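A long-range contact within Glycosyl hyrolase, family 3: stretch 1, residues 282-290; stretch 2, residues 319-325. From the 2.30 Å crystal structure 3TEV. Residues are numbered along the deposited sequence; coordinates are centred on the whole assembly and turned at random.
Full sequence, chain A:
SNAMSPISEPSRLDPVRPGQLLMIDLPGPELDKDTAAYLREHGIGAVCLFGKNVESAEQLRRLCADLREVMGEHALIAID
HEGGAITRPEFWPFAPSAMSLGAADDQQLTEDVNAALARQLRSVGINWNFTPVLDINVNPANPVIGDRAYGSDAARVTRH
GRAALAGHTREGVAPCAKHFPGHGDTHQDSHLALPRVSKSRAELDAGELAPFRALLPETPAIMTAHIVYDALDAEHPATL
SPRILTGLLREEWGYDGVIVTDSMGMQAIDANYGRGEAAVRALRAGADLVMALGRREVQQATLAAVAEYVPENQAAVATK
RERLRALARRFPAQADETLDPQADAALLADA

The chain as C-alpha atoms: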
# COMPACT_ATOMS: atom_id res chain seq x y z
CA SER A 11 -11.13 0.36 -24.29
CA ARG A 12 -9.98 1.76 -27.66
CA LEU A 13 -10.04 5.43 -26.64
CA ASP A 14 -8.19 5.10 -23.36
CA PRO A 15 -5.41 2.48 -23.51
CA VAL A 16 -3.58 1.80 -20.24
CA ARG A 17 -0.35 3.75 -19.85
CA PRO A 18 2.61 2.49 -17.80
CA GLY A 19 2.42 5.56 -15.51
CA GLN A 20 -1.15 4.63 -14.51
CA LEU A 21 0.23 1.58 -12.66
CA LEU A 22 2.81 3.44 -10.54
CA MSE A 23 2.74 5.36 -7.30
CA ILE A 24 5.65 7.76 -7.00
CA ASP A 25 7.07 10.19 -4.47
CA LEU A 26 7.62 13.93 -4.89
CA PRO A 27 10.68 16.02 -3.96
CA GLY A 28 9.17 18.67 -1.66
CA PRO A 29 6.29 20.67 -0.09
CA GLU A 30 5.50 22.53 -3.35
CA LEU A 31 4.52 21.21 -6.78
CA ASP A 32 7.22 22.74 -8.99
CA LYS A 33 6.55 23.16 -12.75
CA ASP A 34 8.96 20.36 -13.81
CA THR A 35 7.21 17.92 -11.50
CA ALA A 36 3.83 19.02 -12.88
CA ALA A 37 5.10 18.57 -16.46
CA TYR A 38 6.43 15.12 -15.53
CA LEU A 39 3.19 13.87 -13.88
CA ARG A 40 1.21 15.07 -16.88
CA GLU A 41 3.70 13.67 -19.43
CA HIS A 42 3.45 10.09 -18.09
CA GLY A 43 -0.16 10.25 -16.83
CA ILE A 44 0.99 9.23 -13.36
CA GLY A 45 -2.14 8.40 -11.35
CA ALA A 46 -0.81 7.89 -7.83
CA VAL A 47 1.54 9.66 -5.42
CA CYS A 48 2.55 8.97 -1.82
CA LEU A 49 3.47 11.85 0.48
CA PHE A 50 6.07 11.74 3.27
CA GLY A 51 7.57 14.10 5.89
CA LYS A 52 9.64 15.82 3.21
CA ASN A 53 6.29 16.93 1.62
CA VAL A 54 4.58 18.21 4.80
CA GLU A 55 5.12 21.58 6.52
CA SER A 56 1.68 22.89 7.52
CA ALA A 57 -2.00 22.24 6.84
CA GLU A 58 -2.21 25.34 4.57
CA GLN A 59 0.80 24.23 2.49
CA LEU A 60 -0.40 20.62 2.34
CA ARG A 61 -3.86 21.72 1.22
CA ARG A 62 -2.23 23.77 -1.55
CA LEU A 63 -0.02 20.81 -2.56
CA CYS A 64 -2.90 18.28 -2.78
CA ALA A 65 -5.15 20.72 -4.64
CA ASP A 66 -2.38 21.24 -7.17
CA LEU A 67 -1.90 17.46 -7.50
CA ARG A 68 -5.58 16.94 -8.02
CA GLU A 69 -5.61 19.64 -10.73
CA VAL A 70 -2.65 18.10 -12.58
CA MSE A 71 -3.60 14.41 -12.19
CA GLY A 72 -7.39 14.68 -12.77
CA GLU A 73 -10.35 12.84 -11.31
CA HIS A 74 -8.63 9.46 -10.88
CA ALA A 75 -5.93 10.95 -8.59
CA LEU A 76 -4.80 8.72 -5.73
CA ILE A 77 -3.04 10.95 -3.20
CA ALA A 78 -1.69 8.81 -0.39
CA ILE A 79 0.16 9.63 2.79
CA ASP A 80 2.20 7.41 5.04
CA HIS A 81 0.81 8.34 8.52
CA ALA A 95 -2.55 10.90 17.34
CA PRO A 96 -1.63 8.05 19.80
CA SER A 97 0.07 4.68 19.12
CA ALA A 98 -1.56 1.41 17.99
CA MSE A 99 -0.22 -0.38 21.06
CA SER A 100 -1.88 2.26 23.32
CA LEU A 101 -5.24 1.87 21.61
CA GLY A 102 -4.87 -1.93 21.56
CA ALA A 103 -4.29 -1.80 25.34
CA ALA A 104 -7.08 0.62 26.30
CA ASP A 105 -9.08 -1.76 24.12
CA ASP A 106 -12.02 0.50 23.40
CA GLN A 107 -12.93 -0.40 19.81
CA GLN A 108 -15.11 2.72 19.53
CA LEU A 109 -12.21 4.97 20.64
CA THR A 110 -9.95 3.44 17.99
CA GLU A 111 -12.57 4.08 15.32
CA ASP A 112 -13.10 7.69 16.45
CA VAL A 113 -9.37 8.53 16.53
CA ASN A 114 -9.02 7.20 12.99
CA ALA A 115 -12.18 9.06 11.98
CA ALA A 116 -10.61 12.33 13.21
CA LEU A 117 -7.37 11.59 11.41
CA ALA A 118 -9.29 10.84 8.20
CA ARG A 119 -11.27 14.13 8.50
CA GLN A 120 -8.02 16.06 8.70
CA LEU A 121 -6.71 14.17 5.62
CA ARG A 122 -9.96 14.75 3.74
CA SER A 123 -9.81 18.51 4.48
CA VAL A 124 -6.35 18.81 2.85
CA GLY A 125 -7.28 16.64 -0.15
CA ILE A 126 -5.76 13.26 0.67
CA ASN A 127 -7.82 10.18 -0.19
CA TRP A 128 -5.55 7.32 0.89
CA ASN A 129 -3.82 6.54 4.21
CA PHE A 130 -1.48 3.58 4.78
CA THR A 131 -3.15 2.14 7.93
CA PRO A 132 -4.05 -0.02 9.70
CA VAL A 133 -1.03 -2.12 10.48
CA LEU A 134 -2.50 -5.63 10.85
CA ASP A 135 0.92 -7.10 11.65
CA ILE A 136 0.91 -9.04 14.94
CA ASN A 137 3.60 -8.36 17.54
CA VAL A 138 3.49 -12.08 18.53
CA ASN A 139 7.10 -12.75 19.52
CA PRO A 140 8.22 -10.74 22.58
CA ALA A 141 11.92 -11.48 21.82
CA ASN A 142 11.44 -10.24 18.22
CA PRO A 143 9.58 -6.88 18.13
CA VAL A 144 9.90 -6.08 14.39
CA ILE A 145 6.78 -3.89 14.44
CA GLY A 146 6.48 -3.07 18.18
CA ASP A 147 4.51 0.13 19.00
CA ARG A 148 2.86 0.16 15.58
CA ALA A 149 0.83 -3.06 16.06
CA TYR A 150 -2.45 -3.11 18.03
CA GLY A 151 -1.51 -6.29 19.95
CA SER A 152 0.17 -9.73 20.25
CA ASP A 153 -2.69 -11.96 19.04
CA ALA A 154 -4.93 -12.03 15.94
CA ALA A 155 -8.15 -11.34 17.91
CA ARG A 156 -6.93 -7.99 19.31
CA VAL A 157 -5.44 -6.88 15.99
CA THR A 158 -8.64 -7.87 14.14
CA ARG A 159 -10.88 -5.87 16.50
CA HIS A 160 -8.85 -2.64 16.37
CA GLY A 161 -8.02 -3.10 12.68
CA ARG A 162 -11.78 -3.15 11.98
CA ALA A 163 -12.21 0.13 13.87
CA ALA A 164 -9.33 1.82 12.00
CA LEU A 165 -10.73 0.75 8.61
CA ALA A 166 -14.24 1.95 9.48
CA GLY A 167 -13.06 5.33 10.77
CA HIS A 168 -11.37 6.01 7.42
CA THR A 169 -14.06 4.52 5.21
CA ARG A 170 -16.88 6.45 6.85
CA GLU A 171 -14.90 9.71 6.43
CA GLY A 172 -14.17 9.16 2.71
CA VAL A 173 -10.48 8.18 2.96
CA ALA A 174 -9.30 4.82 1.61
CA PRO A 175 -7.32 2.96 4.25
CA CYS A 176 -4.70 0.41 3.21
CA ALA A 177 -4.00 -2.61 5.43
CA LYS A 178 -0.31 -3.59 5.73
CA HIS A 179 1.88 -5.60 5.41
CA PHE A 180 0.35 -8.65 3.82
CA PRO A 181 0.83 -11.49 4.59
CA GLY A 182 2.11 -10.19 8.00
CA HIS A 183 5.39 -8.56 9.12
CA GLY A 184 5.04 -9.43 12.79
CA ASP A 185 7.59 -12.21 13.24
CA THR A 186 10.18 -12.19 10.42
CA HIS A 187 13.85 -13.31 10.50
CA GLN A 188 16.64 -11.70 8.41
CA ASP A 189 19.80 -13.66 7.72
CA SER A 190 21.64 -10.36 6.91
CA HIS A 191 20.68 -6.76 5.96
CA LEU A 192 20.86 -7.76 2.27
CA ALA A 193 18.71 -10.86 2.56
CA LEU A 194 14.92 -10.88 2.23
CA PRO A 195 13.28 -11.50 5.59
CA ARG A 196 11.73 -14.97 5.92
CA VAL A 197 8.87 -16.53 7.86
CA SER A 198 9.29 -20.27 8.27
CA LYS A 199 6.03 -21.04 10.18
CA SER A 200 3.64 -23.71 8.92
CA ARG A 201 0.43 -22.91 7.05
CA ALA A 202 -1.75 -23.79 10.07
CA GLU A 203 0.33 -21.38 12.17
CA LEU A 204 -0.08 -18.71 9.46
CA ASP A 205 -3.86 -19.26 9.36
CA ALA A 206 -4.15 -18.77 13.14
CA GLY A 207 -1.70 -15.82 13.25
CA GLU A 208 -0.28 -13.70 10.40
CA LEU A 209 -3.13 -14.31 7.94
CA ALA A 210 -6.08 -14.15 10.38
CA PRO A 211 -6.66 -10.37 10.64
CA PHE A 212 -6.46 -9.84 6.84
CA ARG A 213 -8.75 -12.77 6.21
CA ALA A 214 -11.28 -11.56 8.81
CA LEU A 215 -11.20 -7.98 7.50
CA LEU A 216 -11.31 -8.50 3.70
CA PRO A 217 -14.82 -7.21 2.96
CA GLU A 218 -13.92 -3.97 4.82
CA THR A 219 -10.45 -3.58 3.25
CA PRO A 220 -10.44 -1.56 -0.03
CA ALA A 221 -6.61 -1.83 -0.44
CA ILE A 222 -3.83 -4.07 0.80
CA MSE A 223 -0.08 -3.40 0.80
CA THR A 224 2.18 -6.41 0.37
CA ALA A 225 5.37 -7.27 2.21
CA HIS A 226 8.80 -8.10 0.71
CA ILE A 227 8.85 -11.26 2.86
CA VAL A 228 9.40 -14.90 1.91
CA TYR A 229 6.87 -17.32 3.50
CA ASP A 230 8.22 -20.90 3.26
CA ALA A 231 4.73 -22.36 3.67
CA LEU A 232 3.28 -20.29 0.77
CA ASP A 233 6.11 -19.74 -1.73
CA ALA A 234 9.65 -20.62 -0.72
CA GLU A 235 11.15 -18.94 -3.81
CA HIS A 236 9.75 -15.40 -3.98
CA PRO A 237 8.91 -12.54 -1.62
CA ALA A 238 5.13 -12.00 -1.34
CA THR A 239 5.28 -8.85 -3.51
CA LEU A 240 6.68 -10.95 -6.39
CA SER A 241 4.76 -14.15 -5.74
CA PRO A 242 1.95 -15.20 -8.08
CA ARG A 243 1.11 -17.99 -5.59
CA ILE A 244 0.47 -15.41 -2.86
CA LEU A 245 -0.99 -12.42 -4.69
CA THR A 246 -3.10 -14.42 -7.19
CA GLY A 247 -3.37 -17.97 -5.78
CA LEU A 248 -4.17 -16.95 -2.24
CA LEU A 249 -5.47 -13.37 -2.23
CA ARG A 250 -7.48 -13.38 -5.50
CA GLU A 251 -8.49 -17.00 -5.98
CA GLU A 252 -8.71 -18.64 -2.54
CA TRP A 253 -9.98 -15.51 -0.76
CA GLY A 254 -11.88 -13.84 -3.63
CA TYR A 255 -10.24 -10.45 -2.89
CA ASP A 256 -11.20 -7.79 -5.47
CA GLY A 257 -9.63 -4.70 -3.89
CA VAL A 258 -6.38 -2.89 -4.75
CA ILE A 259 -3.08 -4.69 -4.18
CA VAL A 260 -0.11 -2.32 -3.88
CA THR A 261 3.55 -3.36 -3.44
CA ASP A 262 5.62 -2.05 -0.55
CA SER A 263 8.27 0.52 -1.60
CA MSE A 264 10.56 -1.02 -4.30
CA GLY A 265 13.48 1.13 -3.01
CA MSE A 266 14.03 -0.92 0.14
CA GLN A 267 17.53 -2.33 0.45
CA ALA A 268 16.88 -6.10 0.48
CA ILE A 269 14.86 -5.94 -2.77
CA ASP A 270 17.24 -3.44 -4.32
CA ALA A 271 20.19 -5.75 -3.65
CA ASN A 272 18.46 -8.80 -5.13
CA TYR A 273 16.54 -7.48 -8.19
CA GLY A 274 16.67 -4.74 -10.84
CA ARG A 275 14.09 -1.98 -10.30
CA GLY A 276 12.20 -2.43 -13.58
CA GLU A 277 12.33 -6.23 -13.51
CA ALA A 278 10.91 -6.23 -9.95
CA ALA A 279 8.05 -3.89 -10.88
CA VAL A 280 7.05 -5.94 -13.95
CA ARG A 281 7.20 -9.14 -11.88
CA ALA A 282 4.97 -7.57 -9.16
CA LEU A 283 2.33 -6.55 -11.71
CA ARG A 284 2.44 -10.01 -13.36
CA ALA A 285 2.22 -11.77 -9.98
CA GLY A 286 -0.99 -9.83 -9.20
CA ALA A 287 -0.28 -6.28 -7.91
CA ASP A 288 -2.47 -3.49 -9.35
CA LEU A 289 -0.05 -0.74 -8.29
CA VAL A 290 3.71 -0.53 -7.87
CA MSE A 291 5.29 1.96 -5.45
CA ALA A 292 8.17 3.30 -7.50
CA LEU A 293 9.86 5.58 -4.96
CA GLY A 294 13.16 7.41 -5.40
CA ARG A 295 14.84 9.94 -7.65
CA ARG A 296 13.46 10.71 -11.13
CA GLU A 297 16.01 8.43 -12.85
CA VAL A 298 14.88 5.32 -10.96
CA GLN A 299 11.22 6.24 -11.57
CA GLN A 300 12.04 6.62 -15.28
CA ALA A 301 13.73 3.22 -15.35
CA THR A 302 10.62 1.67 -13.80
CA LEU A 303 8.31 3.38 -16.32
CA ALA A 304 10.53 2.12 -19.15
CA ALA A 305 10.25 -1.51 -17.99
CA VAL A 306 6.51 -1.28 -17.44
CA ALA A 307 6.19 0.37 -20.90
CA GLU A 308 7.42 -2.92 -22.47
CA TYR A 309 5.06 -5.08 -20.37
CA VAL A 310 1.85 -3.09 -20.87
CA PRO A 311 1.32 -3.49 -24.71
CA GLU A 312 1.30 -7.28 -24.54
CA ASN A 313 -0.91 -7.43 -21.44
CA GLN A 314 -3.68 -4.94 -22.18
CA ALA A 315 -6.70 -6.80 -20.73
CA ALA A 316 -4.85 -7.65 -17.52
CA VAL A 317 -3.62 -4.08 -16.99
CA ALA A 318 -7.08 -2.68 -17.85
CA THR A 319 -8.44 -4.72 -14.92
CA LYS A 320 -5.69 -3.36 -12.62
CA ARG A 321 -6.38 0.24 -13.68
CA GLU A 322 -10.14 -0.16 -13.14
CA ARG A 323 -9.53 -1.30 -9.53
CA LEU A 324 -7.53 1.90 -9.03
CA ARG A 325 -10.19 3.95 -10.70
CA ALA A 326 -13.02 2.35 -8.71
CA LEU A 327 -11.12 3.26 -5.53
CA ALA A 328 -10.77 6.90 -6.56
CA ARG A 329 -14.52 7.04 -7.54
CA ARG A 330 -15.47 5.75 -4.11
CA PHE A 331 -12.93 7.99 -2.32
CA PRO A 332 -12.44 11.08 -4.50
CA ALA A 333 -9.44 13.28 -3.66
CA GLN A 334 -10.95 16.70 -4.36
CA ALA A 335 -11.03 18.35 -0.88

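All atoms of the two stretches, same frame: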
# COMPACT_ATOMS: atom_id res chain seq x y z
N ALA A 282 6.06 -7.85 -10.11
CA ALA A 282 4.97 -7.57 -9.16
C ALA A 282 3.62 -7.47 -9.87
O ALA A 282 2.62 -8.03 -9.40
CB ALA A 282 5.23 -6.30 -8.34
N LEU A 283 3.58 -6.74 -10.99
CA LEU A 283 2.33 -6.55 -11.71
C LEU A 283 1.86 -7.91 -12.24
O LEU A 283 0.71 -8.26 -12.06
CB LEU A 283 2.48 -5.52 -12.83
CG LEU A 283 2.68 -4.08 -12.34
CD1 LEU A 283 3.27 -3.24 -13.47
CD2 LEU A 283 1.37 -3.45 -11.78
N ARG A 284 2.78 -8.68 -12.83
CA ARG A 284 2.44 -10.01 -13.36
C ARG A 284 1.94 -10.93 -12.25
O ARG A 284 0.96 -11.66 -12.45
CB ARG A 284 3.65 -10.65 -14.04
CG ARG A 284 3.95 -10.17 -15.43
CD ARG A 284 4.99 -11.07 -16.13
NE ARG A 284 5.09 -10.76 -17.55
CZ ARG A 284 6.21 -10.46 -18.19
NH1 ARG A 284 7.37 -10.44 -17.55
NH2 ARG A 284 6.18 -10.18 -19.48
N ALA A 285 2.62 -10.93 -11.11
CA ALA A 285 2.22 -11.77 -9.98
C ALA A 285 0.80 -11.45 -9.47
O ALA A 285 0.13 -12.33 -8.89
CB ALA A 285 3.23 -11.66 -8.84
N GLY A 286 0.35 -10.22 -9.66
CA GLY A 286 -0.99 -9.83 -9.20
C GLY A 286 -1.20 -8.45 -8.57
O GLY A 286 -2.35 -8.11 -8.26
N ALA A 287 -0.14 -7.66 -8.37
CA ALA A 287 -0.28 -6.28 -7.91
C ALA A 287 -1.03 -5.44 -8.95
O ALA A 287 -0.87 -5.65 -10.17
CB ALA A 287 1.08 -5.66 -7.66
N ASP A 288 -1.84 -4.50 -8.47
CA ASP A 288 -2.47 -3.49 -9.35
C ASP A 288 -1.61 -2.24 -9.47
O ASP A 288 -1.77 -1.46 -10.42
CB ASP A 288 -3.83 -3.07 -8.80
CG ASP A 288 -4.74 -4.24 -8.58
OD1 ASP A 288 -5.03 -4.95 -9.58
OD2 ASP A 288 -5.13 -4.50 -7.43
N LEU A 289 -0.74 -2.03 -8.48
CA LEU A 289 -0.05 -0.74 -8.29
C LEU A 289 1.34 -1.00 -7.74
O LEU A 289 1.51 -1.74 -6.77
CB LEU A 289 -0.83 0.14 -7.28
CG LEU A 289 -0.37 1.62 -7.12
CD1 LEU A 289 -0.37 2.39 -8.49
CD2 LEU A 289 -1.23 2.36 -6.11
N VAL A 290 2.35 -0.39 -8.36
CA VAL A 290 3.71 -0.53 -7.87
C VAL A 290 4.19 0.81 -7.29
O VAL A 290 4.09 1.85 -7.95
CB VAL A 290 4.66 -1.00 -9.02
CG1 VAL A 290 6.13 -0.93 -8.59
CG2 VAL A 290 4.30 -2.42 -9.45
N THR A 319 -7.83 -4.26 -16.17
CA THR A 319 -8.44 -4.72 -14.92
C THR A 319 -7.75 -4.05 -13.71
O THR A 319 -8.41 -3.55 -12.80
CB THR A 319 -8.35 -6.27 -14.80
OG1 THR A 319 -9.01 -6.87 -15.92
CG2 THR A 319 -8.99 -6.77 -13.51
N LYS A 320 -6.42 -4.01 -13.71
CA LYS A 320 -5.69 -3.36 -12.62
C LYS A 320 -6.05 -1.87 -12.55
O LYS A 320 -6.34 -1.37 -11.47
CB LYS A 320 -4.18 -3.54 -12.76
CG LYS A 320 -3.70 -5.00 -12.81
CD LYS A 320 -2.19 -5.02 -13.23
CE LYS A 320 -1.67 -6.42 -13.48
NZ LYS A 320 -1.84 -7.26 -12.24
N ARG A 321 -6.06 -1.19 -13.68
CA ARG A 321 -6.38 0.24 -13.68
C ARG A 321 -7.81 0.54 -13.18
O ARG A 321 -8.02 1.51 -12.46
CB ARG A 321 -6.14 0.89 -15.06
CG ARG A 321 -6.28 2.41 -15.02
CD ARG A 321 -6.05 3.08 -16.39
NE ARG A 321 -7.09 2.68 -17.33
CZ ARG A 321 -7.15 3.01 -18.62
NH1 ARG A 321 -6.21 3.77 -19.19
NH2 ARG A 321 -8.18 2.58 -19.34
N GLU A 322 -8.77 -0.29 -13.59
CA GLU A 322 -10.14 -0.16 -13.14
C GLU A 322 -10.30 -0.32 -11.62
O GLU A 322 -11.12 0.35 -11.02
CB GLU A 322 -11.05 -1.13 -13.91
CG GLU A 322 -12.54 -1.20 -13.40
CD GLU A 322 -13.27 0.19 -13.32
OE1 GLU A 322 -12.92 1.13 -14.09
OE2 GLU A 322 -14.21 0.32 -12.48
N ARG A 323 -9.53 -1.21 -10.99
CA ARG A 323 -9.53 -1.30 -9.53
C ARG A 323 -9.07 0.02 -8.90
O ARG A 323 -9.65 0.47 -7.89
CB ARG A 323 -8.63 -2.42 -9.04
CG ARG A 323 -9.22 -3.78 -9.29
CD ARG A 323 -8.50 -4.84 -8.48
NE ARG A 323 -8.97 -6.18 -8.82
CZ ARG A 323 -8.36 -7.02 -9.65
NH1 ARG A 323 -7.21 -6.67 -10.25
NH2 ARG A 323 -8.90 -8.20 -9.88
N LEU A 324 -8.07 0.64 -9.52
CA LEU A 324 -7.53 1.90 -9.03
C LEU A 324 -8.54 3.01 -9.24
O LEU A 324 -8.71 3.88 -8.40
CB LEU A 324 -6.24 2.23 -9.76
CG LEU A 324 -5.07 1.26 -9.53
CD1 LEU A 324 -3.81 1.65 -10.35
CD2 LEU A 324 -4.75 1.15 -8.06
N ARG A 325 -9.22 2.96 -10.37
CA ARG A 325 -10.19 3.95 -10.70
C ARG A 325 -11.45 3.82 -9.84
O ARG A 325 -12.00 4.81 -9.40
CB ARG A 325 -10.45 3.93 -12.20
CG ARG A 325 -9.73 5.09 -12.87
CD ARG A 325 -8.76 4.79 -13.96
NE ARG A 325 -9.35 4.92 -15.26
CZ ARG A 325 -8.77 5.48 -16.34
NH1 ARG A 325 -7.57 6.05 -16.32
NH2 ARG A 325 -9.44 5.49 -17.46
O HOH W 1 -1.60 -10.39 -12.72
O HOH W 2 -4.37 -7.78 -11.00

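The end of one helix and the loop that follows it (282-290) pack against a single helical segment (319-325), with Asp 288 and Lys 320 at the centre; their CA atoms lie 4.6 Å apart, and these two residues cover more surface than any others in the contact. Lys 320 points its CA-to-CB bond toward the first stretch and reaches the end of the helix there, nearly extended until chi4 turns to m. Its amino group, NZ, donates hydrogen bonds to Leu 283 O at 2.7 Å and to Ala 287 O at 2.8 Å, so one charged group ties the last helical turn to the loop beyond it. The turn itself is a Schellman motif: Ala 287 N bonds to Ala 282 O at 3.0 Å, and Gly 286 N bonds weakly to Leu 283 O at 3.1 Å. Gly 286 has a phi of 140°, where a CB would be jammed against the carbonyl O of Ala 285. Two waters extend the lysine network: Lys 320 NZ lies 3.2 Å from water 1 O and 2.9 Å from water 2 O, and these waters donate to Arg 284 O at 2.9 Å and Asp 288 OD1 at 3.2 Å, respectively. With three hydrogens for four acceptors, NZ cannot make all four full bonds at once; the water 1 contact is the longest. Lys 320 CD lies 4.2 Å from Leu 283 CD2. Asp 288 starts sideways, but its carboxylate comes nearer the second helix. There Asp 288 OD1 forms a salt bridge with Arg 323 NH1 at 2.9 Å, meeting the guanidinium at its edge, near its plane; OD2 is hydrogen-bonded elsewhere in the structure. Leu 324, one helical turn after Lys 320, makes an apolar contact, its CD1 4.0 Å from Leu 289 CD1; the same CD1 lies 3.7 Å from the backbone Asp 288 O.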